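Local coordinates for lambda integrase (Enterobacteria phage lambda, PDB 1AE9), which catalyses site-specific recombination that integrates the phage genome into the host chromosome and, together with excisionase, excises the prophage, at residues I12-A26 / T108-S120. Numbering follows the deposited sequence.
Sequences IYQAAESSPCWLRLA and TVSRYFMRARKAS
Y112 O accepts two hydrogen bonds: one comes from A116 N of its own helix, the other from a water 2.8 Å from Y112 O. The same water meets S19 OG at 2.7 Å. Through it S19, in the connection between helices 6-15 and 21-33, is tied to helix 106-120 in the tyrosine recombinase catalytic domain, with no direct hydrogen bond across the interface. The case illustrates how a helix can pack against two consecutive helices and the connection joining them: segments 21-26 and 108-120 cross at -94°, and two apolar knobs, I12 and L23, enter holes on helix 108-120. A chi1 of -175°, with CG anti to the backbone N, carries both L23 methyls toward V109, Y112, F113 and A116; CD2 comes within 3.5 Å of Y112 O and nears A116 CB, while CD1 lies over the F113 backbone. Nearby, the W22 six-membered ring turns its edge to the face of Y112 in an offset T-shaped pair, planes at 76° and centroids 5.3 Å apart. P20 CD reaches Y112 CD1 (3.5 Å) as well. I12 sits among F113, A116, R117 and S120. Its CD1 meets F113 CZ at 3.8 Å, and F113 in turn packs edge-to-face with F131, next in sequence to the predicted active-site residue H132. A15 CB packs on the backbone near S120, 3.3 Å from A116 O. S120 OG donates to R117 O over 2.7 Å.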
loop_
_atom_site.group_PDB
_atom_site.type_symbol
_atom_site.label_atom_id
_atom_site.label_comp_id
_atom_site.label_asym_id
_atom_site.label_seq_id
_atom_site.Cartn_x
_atom_site.Cartn_y
_atom_site.Cartn_z
ATOM N N ILE A 12 -20.844 -10.659 8.667
ATOM C CA ILE A 12 -19.698 -10.491 7.778
ATOM C C ILE A 12 -18.940 -11.816 7.668
ATOM O O ILE A 12 -18.495 -12.202 6.579
ATOM C CB ILE A 12 -18.752 -9.382 8.297
ATOM C CG1 ILE A 12 -19.485 -8.033 8.293
ATOM C CG2 ILE A 12 -17.473 -9.339 7.454
ATOM C CD1 ILE A 12 -18.704 -6.866 8.899
ATOM N N TYR A 13 -18.804 -12.511 8.800
ATOM C CA TYR A 13 -18.131 -13.808 8.856
ATOM C C TYR A 13 -18.833 -14.771 7.898
ATOM O O TYR A 13 -18.178 -15.494 7.148
ATOM C CB TYR A 13 -18.168 -14.356 10.291
ATOM C CG TYR A 13 -17.312 -15.583 10.531
ATOM C CD1 TYR A 13 -17.790 -16.858 10.241
ATOM C CD2 TYR A 13 -16.025 -15.465 11.052
ATOM C CE1 TYR A 13 -17.007 -17.984 10.462
ATOM C CE2 TYR A 13 -15.235 -16.585 11.274
ATOM C CZ TYR A 13 -15.730 -17.839 10.976
ATOM O OH TYR A 13 -14.944 -18.954 11.178
ATOM N N GLN A 14 -20.169 -14.773 7.930
ATOM C CA GLN A 14 -20.976 -15.628 7.053
ATOM C C GLN A 14 -20.694 -15.245 5.605
ATOM O O GLN A 14 -20.462 -16.106 4.750
ATOM C CB GLN A 14 -22.474 -15.431 7.352
ATOM C CG GLN A 14 -23.443 -16.286 6.520
ATOM C CD GLN A 14 -23.591 -15.826 5.065
ATOM O OE1 GLN A 14 -23.880 -14.661 4.802
ATOM N NE2 GLN A 14 -23.391 -16.742 4.121
ATOM N N ALA A 15 -20.739 -13.940 5.340
ATOM C CA ALA A 15 -20.518 -13.396 4.004
ATOM C C ALA A 15 -19.132 -13.727 3.458
ATOM O O ALA A 15 -18.936 -13.748 2.245
ATOM C CB ALA A 15 -20.745 -11.891 4.011
ATOM N N ALA A 16 -18.184 -13.998 4.354
ATOM C CA ALA A 16 -16.808 -14.347 3.982
ATOM C C ALA A 16 -16.709 -15.783 3.439
ATOM O O ALA A 16 -15.614 -16.295 3.180
ATOM C CB ALA A 16 -15.876 -14.162 5.183
ATOM N N GLU A 17 -17.859 -16.433 3.283
ATOM C CA GLU A 17 -17.908 -17.786 2.761
ATOM C C GLU A 17 -17.199 -17.871 1.398
ATOM O O GLU A 17 -16.567 -18.882 1.093
ATOM C CB GLU A 17 -19.368 -18.242 2.641
ATOM C CG GLU A 17 -19.563 -19.654 2.094
ATOM C CD GLU A 17 -19.109 -20.761 3.044
ATOM O OE1 GLU A 17 -18.785 -20.483 4.216
ATOM O OE2 GLU A 17 -19.092 -21.931 2.620
ATOM N N SER A 18 -17.285 -16.813 0.594
ATOM C CA SER A 18 -16.638 -16.819 -0.710
ATOM C C SER A 18 -15.328 -16.036 -0.757
ATOM O O SER A 18 -14.837 -15.696 -1.833
ATOM C CB SER A 18 -17.603 -16.323 -1.789
ATOM O OG SER A 18 -18.164 -15.074 -1.440
ATOM N N SER A 19 -14.768 -15.748 0.409
ATOM C CA SER A 19 -13.508 -15.019 0.513
ATOM C C SER A 19 -12.360 -16.014 0.678
ATOM O O SER A 19 -12.592 -17.205 0.912
ATOM C CB SER A 19 -13.541 -14.109 1.737
ATOM O OG SER A 19 -14.605 -13.183 1.652
ATOM N N PRO A 20 -11.101 -15.552 0.523
ATOM C CA PRO A 20 -9.973 -16.477 0.688
ATOM C C PRO A 20 -10.040 -17.058 2.104
ATOM O O PRO A 20 -10.485 -16.378 3.039
ATOM C CB PRO A 20 -8.758 -15.562 0.527
ATOM C CG PRO A 20 -9.239 -14.530 -0.420
ATOM C CD PRO A 20 -10.631 -14.224 0.089
ATOM N N CYS A 21 -9.584 -18.298 2.256
ATOM C CA CYS A 21 -9.591 -19.008 3.539
ATOM C C CYS A 21 -8.987 -18.230 4.717
ATOM O O CYS A 21 -9.413 -18.392 5.864
ATOM C CB CYS A 21 -8.873 -20.355 3.371
ATOM S SG CYS A 21 -7.273 -20.244 2.474
ATOM N N TRP A 22 -8.014 -17.370 4.436
ATOM C CA TRP A 22 -7.378 -16.596 5.493
ATOM C C TRP A 22 -8.221 -15.467 6.094
ATOM O O TRP A 22 -7.941 -15.034 7.212
ATOM C CB TRP A 22 -6.017 -16.044 5.031
ATOM C CG TRP A 22 -6.062 -15.169 3.790
ATOM C CD1 TRP A 22 -5.697 -15.527 2.518
ATOM C CD2 TRP A 22 -6.473 -13.791 3.713
ATOM N NE1 TRP A 22 -5.853 -14.461 1.659
ATOM C CE2 TRP A 22 -6.327 -13.384 2.363
ATOM C CE3 TRP A 22 -6.946 -12.859 4.652
ATOM C CZ2 TRP A 22 -6.638 -12.087 1.930
ATOM C CZ3 TRP A 22 -7.254 -11.570 4.222
ATOM C CH2 TRP A 22 -7.097 -11.198 2.873
ATOM N N LEU A 23 -9.252 -14.998 5.386
ATOM C CA LEU A 23 -10.062 -13.892 5.895
ATOM C C LEU A 23 -10.732 -14.196 7.233
ATOM O O LEU A 23 -10.565 -13.439 8.190
ATOM C CB LEU A 23 -11.104 -13.420 4.862
ATOM C CG LEU A 23 -11.920 -12.182 5.293
ATOM C CD1 LEU A 23 -10.993 -11.021 5.690
ATOM C CD2 LEU A 23 -12.858 -11.753 4.191
ATOM N N ARG A 24 -11.479 -15.295 7.308
ATOM C CA ARG A 24 -12.151 -15.672 8.550
ATOM C C ARG A 24 -11.155 -15.858 9.690
ATOM O O ARG A 24 -11.420 -15.456 10.829
ATOM C CB ARG A 24 -12.974 -16.950 8.356
ATOM C CG ARG A 24 -14.283 -16.720 7.615
ATOM C CD ARG A 24 -15.086 -18.000 7.482
ATOM N NE ARG A 24 -16.443 -17.747 6.997
ATOM C CZ ARG A 24 -17.194 -18.633 6.343
ATOM N NH1 ARG A 24 -16.732 -19.847 6.078
ATOM N NH2 ARG A 24 -18.421 -18.308 5.960
ATOM N N LEU A 25 -10.002 -16.451 9.383
ATOM C CA LEU A 25 -8.973 -16.688 10.388
ATOM C C LEU A 25 -8.354 -15.378 10.875
ATOM O O LEU A 25 -8.103 -15.213 12.071
ATOM C CB LEU A 25 -7.911 -17.645 9.839
ATOM C CG LEU A 25 -8.476 -19.043 9.546
ATOM C CD1 LEU A 25 -7.480 -19.872 8.739
ATOM C CD2 LEU A 25 -8.834 -19.745 10.853
ATOM N N ALA A 26 -8.136 -14.437 9.961
ATOM C CA ALA A 26 -7.583 -13.142 10.345
ATOM C C ALA A 26 -8.603 -12.405 11.224
ATOM O O ALA A 26 -8.223 -11.738 12.194
ATOM C CB ALA A 26 -7.244 -12.319 9.116
ATOM N N THR A 108 -4.282 -5.524 2.067
ATOM C CA THR A 108 -4.961 -6.671 1.493
ATOM C C THR A 108 -6.027 -7.218 2.447
ATOM O O THR A 108 -7.152 -7.502 2.036
ATOM C CB THR A 108 -3.940 -7.762 1.132
ATOM O OG1 THR A 108 -3.027 -7.237 0.160
ATOM C CG2 THR A 108 -4.623 -8.988 0.567
ATOM N N VAL A 109 -5.679 -7.342 3.720
ATOM C CA VAL A 109 -6.618 -7.853 4.713
ATOM C C VAL A 109 -7.831 -6.937 4.810
ATOM O O VAL A 109 -8.965 -7.403 4.759
ATOM C CB VAL A 109 -5.946 -7.996 6.096
ATOM C CG1 VAL A 109 -6.962 -8.423 7.142
ATOM C CG2 VAL A 109 -4.820 -9.015 6.021
ATOM N N SER A 110 -7.589 -5.633 4.920
ATOM C CA SER A 110 -8.664 -4.647 5.009
ATOM C C SER A 110 -9.569 -4.676 3.782
ATOM O O SER A 110 -10.798 -4.612 3.902
ATOM C CB SER A 110 -8.081 -3.243 5.162
ATOM O OG SER A 110 -7.321 -3.137 6.354
ATOM N N ARG A 111 -8.948 -4.790 2.609
ATOM C CA ARG A 111 -9.646 -4.818 1.328
ATOM C C ARG A 111 -10.606 -6.000 1.235
ATOM O O ARG A 111 -11.766 -5.842 0.845
ATOM C CB ARG A 111 -8.619 -4.870 0.190
ATOM C CG ARG A 111 -9.140 -4.528 -1.193
ATOM C CD ARG A 111 -7.965 -4.380 -2.177
ATOM N NE ARG A 111 -6.958 -3.433 -1.678
ATOM C CZ ARG A 111 -5.642 -3.663 -1.608
ATOM N NH1 ARG A 111 -5.126 -4.816 -2.017
ATOM N NH2 ARG A 111 -4.836 -2.736 -1.093
ATOM N N TYR A 112 -10.133 -7.187 1.588
ATOM C CA TYR A 112 -10.997 -8.358 1.533
ATOM C C TYR A 112 -12.113 -8.311 2.586
ATOM O O TYR A 112 -13.242 -8.765 2.337
ATOM C CB TYR A 112 -10.171 -9.646 1.615
ATOM C CG TYR A 112 -9.585 -10.041 0.272
ATOM C CD1 TYR A 112 -10.300 -10.855 -0.606
ATOM C CD2 TYR A 112 -8.330 -9.581 -0.128
ATOM C CE1 TYR A 112 -9.783 -11.203 -1.854
ATOM C CE2 TYR A 112 -7.800 -9.922 -1.374
ATOM C CZ TYR A 112 -8.532 -10.732 -2.231
ATOM O OH TYR A 112 -8.016 -11.076 -3.460
ATOM N N PHE A 113 -11.798 -7.749 3.751
ATOM C CA PHE A 113 -12.782 -7.599 4.816
ATOM C C PHE A 113 -13.876 -6.652 4.308
ATOM O O PHE A 113 -15.068 -6.928 4.460
ATOM C CB PHE A 113 -12.137 -7.026 6.086
ATOM C CG PHE A 113 -13.129 -6.727 7.186
ATOM C CD1 PHE A 113 -13.511 -7.715 8.081
ATOM C CD2 PHE A 113 -13.700 -5.464 7.302
ATOM C CE1 PHE A 113 -14.449 -7.452 9.079
ATOM C CE2 PHE A 113 -14.646 -5.189 8.298
ATOM C CZ PHE A 113 -15.017 -6.187 9.187
ATOM N N MET A 114 -13.464 -5.556 3.678
ATOM C CA MET A 114 -14.399 -4.584 3.131
ATOM C C MET A 114 -15.355 -5.245 2.127
ATOM O O MET A 114 -16.560 -4.949 2.114
ATOM C CB MET A 114 -13.626 -3.414 2.504
ATOM C CG MET A 114 -14.458 -2.432 1.692
ATOM S SD MET A 114 -14.764 -3.014 0.007
ATOM C CE MET A 114 -13.067 -2.913 -0.704
ATOM N N ARG A 115 -14.829 -6.161 1.310
ATOM C CA ARG A 115 -15.656 -6.856 0.327
ATOM C C ARG A 115 -16.666 -7.787 0.993
ATOM O O ARG A 115 -17.823 -7.853 0.567
ATOM C CB ARG A 115 -14.788 -7.621 -0.663
ATOM C CG ARG A 115 -13.950 -6.712 -1.517
ATOM C CD ARG A 115 -12.927 -7.480 -2.323
ATOM N NE ARG A 115 -12.042 -6.569 -3.042
ATOM C CZ ARG A 115 -10.959 -6.946 -3.709
ATOM N NH1 ARG A 115 -10.620 -8.231 -3.752
ATOM N NH2 ARG A 115 -10.210 -6.036 -4.322
ATOM N N ALA A 116 -16.239 -8.510 2.027
ATOM C CA ALA A 116 -17.141 -9.406 2.754
ATOM C C ALA A 116 -18.223 -8.553 3.437
ATOM O O ALA A 116 -19.391 -8.931 3.487
ATOM C CB ALA A 116 -16.368 -10.217 3.796
ATOM N N ARG A 117 -17.827 -7.392 3.948
ATOM C CA ARG A 117 -18.758 -6.483 4.607
ATOM C C ARG A 117 -19.872 -6.091 3.642
ATOM O O ARG A 117 -21.052 -6.116 4.004
ATOM C CB ARG A 117 -18.024 -5.234 5.088
ATOM C CG ARG A 117 -18.854 -4.310 5.951
ATOM C CD ARG A 117 -18.126 -2.999 6.150
ATOM N NE ARG A 117 -18.053 -2.227 4.907
ATOM C CZ ARG A 117 -17.033 -1.447 4.556
ATOM N NH1 ARG A 117 -15.974 -1.339 5.346
ATOM N NH2 ARG A 117 -17.110 -0.708 3.452
ATOM N N LYS A 118 -19.501 -5.712 2.420
ATOM C CA LYS A 118 -20.495 -5.341 1.416
ATOM C C LYS A 118 -21.396 -6.529 1.096
ATOM O O LYS A 118 -22.612 -6.386 1.008
ATOM C CB LYS A 118 -19.821 -4.859 0.128
ATOM C CG LYS A 118 -19.166 -3.508 0.237
ATOM C CD LYS A 118 -18.524 -3.123 -1.080
ATOM C CE LYS A 118 -17.832 -1.793 -0.959
ATOM N NZ LYS A 118 -17.228 -1.411 -2.256
ATOM N N ALA A 119 -20.796 -7.708 0.952
ATOM C CA ALA A 119 -21.539 -8.924 0.642
ATOM C C ALA A 119 -22.612 -9.264 1.673
ATOM O O ALA A 119 -23.632 -9.849 1.318
ATOM C CB ALA A 119 -20.583 -10.106 0.466
ATOM N N SER A 120 -22.372 -8.924 2.941
ATOM C CA SER A 120 -23.333 -9.194 4.018
ATOM C C SER A 120 -24.615 -8.374 3.861
ATOM O O SER A 120 -25.679 -8.777 4.328
ATOM C CB SER A 120 -22.726 -8.896 5.392
ATOM O OG SER A 120 -22.650 -7.497 5.636
HETATM O O HOH W 1 -13.509 -10.963 0.676
#